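Side-chain contacts in chromosomal replication initiator protein DnaA (Aquifex aeolicus, PDB 1L8Q), which binds ATP and the chromosomal replication origin, and is thought to start assembly of the replication initiation complex once per cell cycle: residues 40-45 / 51-56; 173-178 / 189-194; 196-201 / 205-210. All coordinates share one frame; numbering follows the deposited sequence.

From the N terminus, the chain first closes interaction 1, where strand 40-43 and helix 50-63 are brought together around the short phosphate-binding loop between them. More than a hundred residues later, interaction 2 closes the turn between helices 168-181 and 188-197. Interaction 3 follows at once, closing the bend from helix 188-197 into helix 201-214. The three are in series, and none nests inside or crosses another. Interactions 2 and 3 share helix 188-197, touch directly and have centres about 9 Å apart, whereas the centre of interaction 1 lies about 24 and 22 Å from those of interactions 2 and 3. ADP touches all three, linking the nucleotide-binding core to the helices that follow it.

Interaction 1 of 3, residues 40-45 / 51-56; sequences IFIYGS and THLLQA. With MG (magnesium ion), chain B; ADP (adenosine-5'-diphosphate), chain C.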
# COMPACT_ATOMS: atom_id res chain seq x y z
N ILE A 40 6.97 -12.59 -15.73
CA ILE A 40 7.58 -11.62 -14.85
C ILE A 40 6.59 -11.42 -13.72
O ILE A 40 5.42 -11.17 -13.97
CB ILE A 40 7.76 -10.30 -15.57
CG1 ILE A 40 8.80 -10.41 -16.66
CG2 ILE A 40 8.15 -9.19 -14.59
CD1 ILE A 40 8.94 -9.17 -17.45
N PHE A 41 7.06 -11.51 -12.48
CA PHE A 41 6.20 -11.36 -11.31
C PHE A 41 6.78 -10.28 -10.44
O PHE A 41 7.79 -10.50 -9.77
CB PHE A 41 6.16 -12.68 -10.54
CG PHE A 41 5.15 -12.72 -9.46
CD1 PHE A 41 5.35 -12.03 -8.26
CD2 PHE A 41 4.00 -13.48 -9.60
CE1 PHE A 41 4.41 -12.08 -7.24
CE2 PHE A 41 3.05 -13.56 -8.58
CZ PHE A 41 3.26 -12.86 -7.40
N ILE A 42 6.15 -9.11 -10.44
CA ILE A 42 6.62 -7.99 -9.64
C ILE A 42 5.88 -7.91 -8.31
O ILE A 42 4.67 -8.00 -8.27
CB ILE A 42 6.40 -6.69 -10.40
CG1 ILE A 42 7.23 -6.67 -11.68
CG2 ILE A 42 6.75 -5.48 -9.52
CD1 ILE A 42 6.71 -5.64 -12.69
N TYR A 43 6.61 -7.71 -7.22
CA TYR A 43 5.96 -7.57 -5.92
C TYR A 43 6.59 -6.47 -5.04
O TYR A 43 7.79 -6.19 -5.09
CB TYR A 43 5.91 -8.89 -5.17
CG TYR A 43 7.25 -9.39 -4.74
CD1 TYR A 43 7.68 -9.23 -3.42
CD2 TYR A 43 8.08 -10.01 -5.63
CE1 TYR A 43 8.90 -9.69 -3.02
CE2 TYR A 43 9.30 -10.49 -5.25
CZ TYR A 43 9.71 -10.32 -3.93
OH TYR A 43 10.94 -10.81 -3.54
N GLY A 44 5.74 -5.86 -4.23
CA GLY A 44 6.15 -4.80 -3.35
C GLY A 44 4.95 -4.23 -2.63
O GLY A 44 3.79 -4.50 -2.98
N SER A 45 5.22 -3.41 -1.63
CA SER A 45 4.14 -2.86 -0.83
C SER A 45 3.39 -1.77 -1.59
O SER A 45 3.83 -1.32 -2.66
CB SER A 45 4.73 -2.28 0.44
OG SER A 45 5.46 -1.13 0.12
N THR A 51 1.56 -0.92 -10.30
CA THR A 51 0.56 -0.65 -11.31
C THR A 51 1.13 0.26 -12.39
O THR A 51 0.95 0.04 -13.58
CB THR A 51 -0.69 -0.04 -10.67
OG1 THR A 51 -1.29 -1.00 -9.78
CG2 THR A 51 -1.79 0.21 -11.72
N HIS A 52 1.86 1.26 -11.97
CA HIS A 52 2.47 2.17 -12.90
C HIS A 52 3.33 1.40 -13.91
O HIS A 52 3.25 1.63 -15.12
CB HIS A 52 3.32 3.17 -12.13
CG HIS A 52 3.93 4.22 -13.00
ND1 HIS A 52 3.82 5.56 -12.72
CD2 HIS A 52 4.65 4.13 -14.14
CE1 HIS A 52 4.46 6.26 -13.64
NE2 HIS A 52 4.97 5.41 -14.52
N LEU A 53 4.15 0.48 -13.41
CA LEU A 53 5.06 -0.25 -14.27
C LEU A 53 4.31 -1.20 -15.22
O LEU A 53 4.65 -1.28 -16.42
CB LEU A 53 6.07 -1.01 -13.42
CG LEU A 53 7.35 -1.54 -14.06
CD1 LEU A 53 8.08 -0.43 -14.77
CD2 LEU A 53 8.21 -2.12 -12.96
N LEU A 54 3.30 -1.90 -14.72
CA LEU A 54 2.53 -2.80 -15.58
C LEU A 54 1.90 -2.00 -16.71
O LEU A 54 1.97 -2.37 -17.88
CB LEU A 54 1.44 -3.51 -14.79
CG LEU A 54 1.71 -4.94 -14.32
CD1 LEU A 54 3.03 -5.05 -13.60
CD2 LEU A 54 0.55 -5.39 -13.43
N GLN A 55 1.28 -0.88 -16.35
CA GLN A 55 0.58 -0.10 -17.33
C GLN A 55 1.51 0.63 -18.30
O GLN A 55 1.16 0.88 -19.45
CB GLN A 55 -0.36 0.88 -16.65
CG GLN A 55 -1.39 0.19 -15.81
CD GLN A 55 -2.79 0.57 -16.21
OE1 GLN A 55 -3.74 0.31 -15.48
NE2 GLN A 55 -2.92 1.19 -17.37
N ALA A 56 2.70 0.97 -17.83
CA ALA A 56 3.66 1.60 -18.72
C ALA A 56 4.12 0.58 -19.76
O ALA A 56 4.27 0.92 -20.93
CB ALA A 56 4.82 2.16 -17.95
MG MG B . -1.16 -0.85 -7.84
PB ADP C . 1.26 0.36 -6.48
O1B ADP C . 0.55 -0.15 -7.74
O2B ADP C . 2.52 -0.37 -6.13
O3B ADP C . 0.33 0.58 -5.33
PA ADP C . 1.26 2.52 -8.17
O1A ADP C . 1.88 1.92 -9.42
O2A ADP C . -0.26 2.44 -8.16
O3A ADP C . 1.80 1.80 -6.86
O5' ADP C . 1.77 4.01 -7.98
C5' ADP C . 1.27 4.82 -6.94
C4' ADP C . 1.48 6.25 -7.39
O4' ADP C . 2.86 6.62 -7.25
C3' ADP C . 1.15 6.36 -8.86
O3' ADP C . 0.64 7.67 -9.04
C2' ADP C . 2.51 6.23 -9.52
O2' ADP C . 2.63 6.80 -10.81
C1' ADP C . 3.43 6.91 -8.54
N9 ADP C . 4.75 6.27 -8.67
C8 ADP C . 5.12 5.07 -8.17
N7 ADP C . 6.42 4.81 -8.50
C5 ADP C . 6.87 5.83 -9.23
C6 ADP C . 8.13 6.19 -9.89
N6 ADP C . 9.20 5.37 -9.84
N1 ADP C . 8.20 7.35 -10.55
C2 ADP C . 7.15 8.20 -10.61
N3 ADP C . 5.97 7.93 -10.02
C4 ADP C . 5.77 6.79 -9.34
O HOH W 1 -1.50 -1.17 -5.72
O HOH W 2 -0.82 -2.99 -7.84
O HOH W 3 -2.01 0.72 -7.47
O HOH W 4 -3.07 -1.73 -7.82
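Ile-42 holds CG1 beside its backbone N (chi1 -63°) and anti to the carbonyl carbon, and keeps the chain extended to CD1, which projects from strand 40-43 onto helix 50-63. Leu-53 has CG anti to its backbone N (chi1 -163°) and presents CD2 to that methyl. The two side chains cross at about a right angle, with Ile-42 CD1 and Leu-53 CD2 3.8 Å apart. Leu-54 brings its CD1 to the same methyl, also at 3.8 Å from Ile-42 CD1, but here the side chains run past each other in opposite directions. A single methyl of the strand is thus shared by two successive leucines of the helix, in a buried, wholly apolar contact. Val-26 and Ala-22 of helix 20-31 add to it, touching Ile-42 and Leu-53 respectively.

This is the strand-loop-helix unit of the P-loop (Walker A motif) in the AAA+ core, with strand 40-43 lying between strands 133-138 and 160-163 of the parallel sheet. Just beyond the apolar contact, the start of the helix meets the nucleotide. Thr-51 N donates to ADP O1B at 2.9 Å, and His-52 N donates to ADP O1A. Thr-51 OG1 binds the magnesium ion at 1.9 Å, and ADP O1B and four waters bring its ligands to six. Asp-105 OD2, hydrogen-bonded to Thr-51 OG1, helps to position this hydroxyl from the second shell. The imidazole of His-52 swings to the ribose, where ND1 and ADP O2' share a nearly straight hydrogen bond of 2.6 Å, close to the ring plane. With NE2 also bonded, to Thr-9 O, both nitrogens of the ring are engaged and its rotation is fixed.

Interaction 2 of 3, residues 173-178 / 189-194; sequences KIIKEK and EVIDYL. With ADP (adenosine-5'-diphosphate), chain C.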
# COMPACT_ATOMS: atom_id res chain seq x y z
N LYS A 173 12.85 12.74 -5.66
CA LYS A 173 12.63 13.21 -7.02
C LYS A 173 11.13 13.35 -7.30
O LYS A 173 10.69 14.35 -7.88
CB LYS A 173 13.31 12.29 -8.04
CG LYS A 173 14.82 12.20 -7.85
CD LYS A 173 15.50 11.55 -9.02
CE LYS A 173 16.95 11.28 -8.73
NZ LYS A 173 17.56 10.42 -9.78
N ILE A 174 10.35 12.36 -6.87
CA ILE A 174 8.92 12.43 -7.08
C ILE A 174 8.36 13.69 -6.40
O ILE A 174 7.66 14.52 -7.02
CB ILE A 174 8.23 11.16 -6.59
CG1 ILE A 174 8.56 10.00 -7.54
CG2 ILE A 174 6.74 11.36 -6.52
CD1 ILE A 174 7.96 8.66 -7.11
N ILE A 175 8.71 13.87 -5.15
CA ILE A 175 8.25 15.03 -4.41
C ILE A 175 8.50 16.32 -5.19
O ILE A 175 7.64 17.20 -5.24
CB ILE A 175 8.91 15.07 -3.03
CG1 ILE A 175 8.22 14.07 -2.09
CG2 ILE A 175 8.85 16.45 -2.46
CD1 ILE A 175 9.02 13.75 -0.83
N LYS A 176 9.67 16.44 -5.80
CA LYS A 176 9.95 17.61 -6.61
C LYS A 176 8.97 17.69 -7.76
O LYS A 176 8.44 18.75 -8.04
CB LYS A 176 11.35 17.58 -7.18
CG LYS A 176 12.45 18.05 -6.24
CD LYS A 176 13.77 17.47 -6.76
CE LYS A 176 14.97 18.17 -6.19
NZ LYS A 176 16.21 17.71 -6.91
N GLU A 177 8.74 16.57 -8.45
CA GLU A 177 7.80 16.61 -9.57
C GLU A 177 6.43 17.06 -9.10
O GLU A 177 5.83 17.93 -9.69
CB GLU A 177 7.76 15.27 -10.37
CG GLU A 177 8.61 15.27 -11.65
CD GLU A 177 8.90 13.87 -12.24
OE1 GLU A 177 7.99 12.99 -12.24
OE2 GLU A 177 10.05 13.65 -12.73
N LYS A 178 5.97 16.50 -7.98
CA LYS A 178 4.65 16.81 -7.43
C LYS A 178 4.49 18.27 -7.07
O LYS A 178 3.46 18.90 -7.36
CB LYS A 178 4.36 15.93 -6.21
CG LYS A 178 4.05 14.49 -6.56
CD LYS A 178 2.95 14.43 -7.59
CE LYS A 178 2.72 13.03 -8.09
NZ LYS A 178 1.42 12.94 -8.78
N GLU A 189 12.48 23.36 3.12
CA GLU A 189 11.63 22.94 4.24
C GLU A 189 10.45 22.09 3.81
O GLU A 189 10.07 21.15 4.50
CB GLU A 189 11.12 24.14 5.03
CG GLU A 189 12.16 25.17 5.33
CD GLU A 189 12.13 26.32 4.35
OE1 GLU A 189 11.04 26.95 4.19
OE2 GLU A 189 13.18 26.59 3.73
N VAL A 190 9.84 22.45 2.69
CA VAL A 190 8.68 21.74 2.21
C VAL A 190 9.10 20.37 1.75
O VAL A 190 8.51 19.37 2.16
CB VAL A 190 7.99 22.50 1.05
CG1 VAL A 190 6.72 21.80 0.64
CG2 VAL A 190 7.70 23.93 1.47
N ILE A 191 10.13 20.33 0.91
CA ILE A 191 10.69 19.06 0.43
C ILE A 191 11.08 18.21 1.60
O ILE A 191 10.73 17.04 1.65
CB ILE A 191 11.90 19.30 -0.48
CG1 ILE A 191 11.48 20.14 -1.69
CG2 ILE A 191 12.47 17.97 -0.95
CD1 ILE A 191 12.61 20.84 -2.36
N ASP A 192 11.78 18.80 2.57
CA ASP A 192 12.12 18.07 3.79
C ASP A 192 10.87 17.57 4.54
O ASP A 192 10.79 16.40 4.91
CB ASP A 192 13.02 18.88 4.71
CG ASP A 192 14.50 18.85 4.28
OD1 ASP A 192 14.83 18.08 3.34
OD2 ASP A 192 15.38 19.58 4.80
N TYR A 193 9.90 18.46 4.74
CA TYR A 193 8.69 18.07 5.46
C TYR A 193 8.08 16.85 4.84
O TYR A 193 7.61 15.95 5.54
CB TYR A 193 7.64 19.19 5.43
CG TYR A 193 6.30 18.73 5.97
CD1 TYR A 193 6.03 18.78 7.35
CD2 TYR A 193 5.33 18.23 5.14
CE1 TYR A 193 4.82 18.36 7.85
CE2 TYR A 193 4.11 17.79 5.64
CZ TYR A 193 3.86 17.86 7.00
OH TYR A 193 2.65 17.42 7.50
N LEU A 194 8.04 16.83 3.51
CA LEU A 194 7.42 15.75 2.80
C LEU A 194 8.24 14.46 2.90
O LEU A 194 7.67 13.37 3.01
CB LEU A 194 7.17 16.16 1.35
CG LEU A 194 6.18 17.32 1.20
CD1 LEU A 194 6.18 17.88 -0.20
CD2 LEU A 194 4.76 16.92 1.64
PB ADP C . 1.26 0.36 -6.48
O1B ADP C . 0.55 -0.15 -7.74
O2B ADP C . 2.52 -0.37 -6.13
O3B ADP C . 0.33 0.58 -5.33
PA ADP C . 1.26 2.52 -8.17
O1A ADP C . 1.88 1.92 -9.42
O2A ADP C . -0.26 2.44 -8.16
O3A ADP C . 1.80 1.80 -6.86
O5' ADP C . 1.77 4.01 -7.98
C5' ADP C . 1.27 4.82 -6.94
C4' ADP C . 1.48 6.25 -7.39
O4' ADP C . 2.86 6.62 -7.25
C3' ADP C . 1.15 6.36 -8.86
O3' ADP C . 0.64 7.67 -9.04
C2' ADP C . 2.51 6.23 -9.52
O2' ADP C . 2.63 6.80 -10.81
C1' ADP C . 3.43 6.91 -8.54
N9 ADP C . 4.75 6.27 -8.67
C8 ADP C . 5.12 5.07 -8.17
N7 ADP C . 6.42 4.81 -8.50
C5 ADP C . 6.87 5.83 -9.23
C6 ADP C . 8.13 6.19 -9.89
N6 ADP C . 9.20 5.37 -9.84
N1 ADP C . 8.20 7.35 -10.55
C2 ADP C . 7.15 8.20 -10.61
N3 ADP C . 5.97 7.93 -10.02
C4 ADP C . 5.77 6.79 -9.34
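Ile-175 meets Ile-191 and Leu-194 through aliphatic groups alone, and the flat groups lie at the margins of this contact: the ring of Tyr-193 receives Leu-194 CD2 at its edge, in plane, while about a quarter-turn round helix 168-181 from Ile-175, Ile-174 lies over one face of the adenine of ADP. There Ile-174 CD1 sits above the plane of the base, 3.6 Å from ADP N3 and equally near ADP C2, and CG1 lies above the C2 end. The OH of Tyr-193 is hydrogen-bonded to Glu-223 OE1 of helix 216-241.

Ile-175 points at helix 188-197 and sets both branches against Leu-194, CG2 also reaching Ile-191. With CG1 beside the backbone N (chi1 -78°) and anti to the carbonyl carbon, CD1 reaches across to Leu-194 CB at 3.7 Å. The other branch, CG2, rests against Leu-194 CD1 at 3.8 Å and comes within 4.2 Å of Ile-191 CG2, so that both arms of the isoleucine are in use. The Ile-175 and Leu-194 side chains cross obliquely. These helices belong to the helical lid that follows the sheet of an AAA+ domain; Ile-204 of helix 201-214 also packs on Ile-175, and Leu-179 of helix 168-181 touches both Ile-191 and Leu-194.

Replacing Ile-175 with an alanine would probably open a gap between the two helices, leaving Leu-194 CB and CD1 and Ile-191 CG2 without their partner on helix 168-181 at this point. The backbones approach to 6.8 Å between Ile-175 CA and Ile-191 CA.

Interaction 3 of 3, residues 196-201 / 205-210; sequences ENTKNV and EGKIKL. With ADP (adenosine-5'-diphosphate), chain C.
Val-201 O accepts the amide of Glu-205 in an i to i+4 helical bond, 2.8 Å from Glu-205 N, nearly straight at the hydrogen (165°), with the donor tilted 24° from the carbonyl plane. The side chains of these two residues lie side by side and point the same way. Glu-205 is extended beyond CG, which runs its carboxylate past the CG1 methyl of Val-201, OE2 standing 4.0 Å from Val-201 CG1. The charge itself is met by Lys-178 of helix 168-181, in a salt bridge to Glu-205 OE2. On its other flank Val-201 packs against the ribose, with CB and CG2 both 3.4 Å from ADP O4', and also touches Ile-174.

Farther from the nucleotide, Thr-198 and Lys-207 slide past each other in opposite directions, joined at Thr-198 CG2 and Lys-207 CG, 4.0 Å apart. The threonine sets OG1 between its backbone N and carbonyl carbon (chi1 71°), from where the hydroxyl bonds to Leu-194 O and the methyl is left to face the lysine. Lys-207 bends beyond CG and then extends, carrying CE loosely beside Asn-197, 4.4 Å from Asn-197 CB. Its NZ continues to a salt bridge with Glu-223 OE2 of helix 216-241, while Asn-197 ND2 is engaged by Tyr-193 O. The lysine thus offers its aliphatic part to the bend and its charge to the next helix.

Segment 196-201 makes the turn from helix 188-197 into helix 201-214, and 205-210 is the part of that helix it packs on, in the lid of the AAA+ domain. The second helix carries Arg-202, an ATP-binding residue that probably corresponds to the sensor 2 arginine of this family.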
# COMPACT_ATOMS: atom_id res chain seq x y z
N GLU A 196 10.15 13.45 5.38
CA GLU A 196 9.93 12.88 6.70
C GLU A 196 8.53 12.33 6.93
O GLU A 196 8.36 11.42 7.73
CB GLU A 196 10.27 13.88 7.80
CG GLU A 196 11.70 13.76 8.34
CD GLU A 196 11.98 12.42 9.05
OE1 GLU A 196 11.15 11.49 8.97
OE2 GLU A 196 13.06 12.30 9.69
N ASN A 197 7.52 12.85 6.23
CA ASN A 197 6.15 12.43 6.54
C ASN A 197 5.35 11.70 5.47
O ASN A 197 4.13 11.69 5.53
CB ASN A 197 5.35 13.62 7.05
CG ASN A 197 5.94 14.20 8.32
OD1 ASN A 197 5.48 13.91 9.42
ND2 ASN A 197 6.96 15.04 8.17
N THR A 198 6.03 11.06 4.52
CA THR A 198 5.33 10.32 3.50
C THR A 198 6.15 9.16 2.94
O THR A 198 7.38 9.17 3.00
CB THR A 198 4.88 11.25 2.35
OG1 THR A 198 6.02 11.68 1.60
CG2 THR A 198 4.31 12.54 2.89
N LYS A 199 5.45 8.17 2.38
CA LYS A 199 6.09 7.00 1.80
C LYS A 199 5.49 6.74 0.42
O LYS A 199 6.12 6.13 -0.44
CB LYS A 199 5.85 5.80 2.70
CG LYS A 199 4.38 5.53 3.00
CD LYS A 199 4.14 4.06 3.40
CE LYS A 199 2.70 3.85 3.89
NZ LYS A 199 2.24 2.43 3.76
N ASN A 200 4.27 7.22 0.23
CA ASN A 200 3.46 7.03 -0.97
C ASN A 200 3.40 8.33 -1.74
O ASN A 200 3.77 9.35 -1.22
CB ASN A 200 2.02 6.74 -0.54
CG ASN A 200 1.68 5.31 -0.61
OD1 ASN A 200 2.08 4.61 -1.54
ND2 ASN A 200 0.90 4.83 0.38
N VAL A 201 2.86 8.29 -2.95
CA VAL A 201 2.49 9.48 -3.65
C VAL A 201 1.12 9.92 -3.11
O VAL A 201 0.79 11.12 -3.12
CB VAL A 201 2.38 9.23 -5.17
CG1 VAL A 201 1.24 10.03 -5.78
CG2 VAL A 201 3.67 9.58 -5.85
N GLU A 205 0.37 13.66 -2.02
CA GLU A 205 -0.73 14.47 -2.52
C GLU A 205 -1.66 14.89 -1.37
O GLU A 205 -2.17 16.02 -1.35
CB GLU A 205 -1.49 13.74 -3.63
CG GLU A 205 -0.77 13.87 -4.97
CD GLU A 205 -1.46 13.16 -6.11
OE1 GLU A 205 -2.57 12.63 -5.91
OE2 GLU A 205 -0.86 13.13 -7.21
N GLY A 206 -1.85 14.00 -0.40
CA GLY A 206 -2.62 14.32 0.78
C GLY A 206 -2.04 15.52 1.53
O GLY A 206 -2.76 16.45 1.91
N LYS A 207 -0.73 15.50 1.77
CA LYS A 207 -0.08 16.63 2.43
C LYS A 207 -0.19 17.89 1.56
O LYS A 207 -0.49 18.96 2.07
CB LYS A 207 1.39 16.34 2.73
CG LYS A 207 1.61 15.36 3.85
CD LYS A 207 0.87 15.74 5.08
CE LYS A 207 1.20 14.79 6.22
NZ LYS A 207 0.23 14.85 7.34
N ILE A 208 0.04 17.74 0.26
CA ILE A 208 -0.01 18.89 -0.63
C ILE A 208 -1.41 19.53 -0.60
O ILE A 208 -1.51 20.75 -0.54
CB ILE A 208 0.43 18.51 -2.05
CG1 ILE A 208 1.97 18.45 -2.12
CG2 ILE A 208 -0.07 19.49 -3.05
CD1 ILE A 208 2.53 17.82 -3.39
N LYS A 209 -2.46 18.71 -0.60
CA LYS A 209 -3.83 19.21 -0.54
C LYS A 209 -3.98 20.10 0.70
O LYS A 209 -4.55 21.18 0.63
CB LYS A 209 -4.82 18.05 -0.43
CG LYS A 209 -5.64 17.73 -1.68
CD LYS A 209 -4.82 17.04 -2.79
CE LYS A 209 -5.73 16.19 -3.74
NZ LYS A 209 -5.85 14.75 -3.29
N LEU A 210 -3.45 19.64 1.83
CA LEU A 210 -3.53 20.38 3.07
C LEU A 210 -2.69 21.64 3.00
O LEU A 210 -3.04 22.67 3.58
CB LEU A 210 -3.06 19.53 4.24
CG LEU A 210 -4.09 18.95 5.23
CD1 LEU A 210 -5.54 18.98 4.70
CD2 LEU A 210 -3.68 17.53 5.67
PB ADP C . 1.26 0.36 -6.48
O1B ADP C . 0.55 -0.15 -7.74
O2B ADP C . 2.52 -0.37 -6.13
O3B ADP C . 0.33 0.58 -5.33
PA ADP C . 1.26 2.52 -8.17
O1A ADP C . 1.88 1.92 -9.42
O2A ADP C . -0.26 2.44 -8.16
O3A ADP C . 1.80 1.80 -6.86
O5' ADP C . 1.77 4.01 -7.98
C5' ADP C . 1.27 4.82 -6.94
C4' ADP C . 1.48 6.25 -7.39
O4' ADP C . 2.86 6.62 -7.25
C3' ADP C . 1.15 6.36 -8.86
O3' ADP C . 0.64 7.67 -9.04
C2' ADP C . 2.51 6.23 -9.52
O2' ADP C . 2.63 6.80 -10.81
C1' ADP C . 3.43 6.91 -8.54
N9 ADP C . 4.75 6.27 -8.67
C8 ADP C . 5.12 5.07 -8.17
N7 ADP C . 6.42 4.81 -8.50
C5 ADP C . 6.87 5.83 -9.23
C6 ADP C . 8.13 6.19 -9.89
N6 ADP C . 9.20 5.37 -9.84
N1 ADP C . 8.20 7.35 -10.55
C2 ADP C . 7.15 8.20 -10.61
N3 ADP C . 5.97 7.93 -10.02
C4 ADP C . 5.77 6.79 -9.34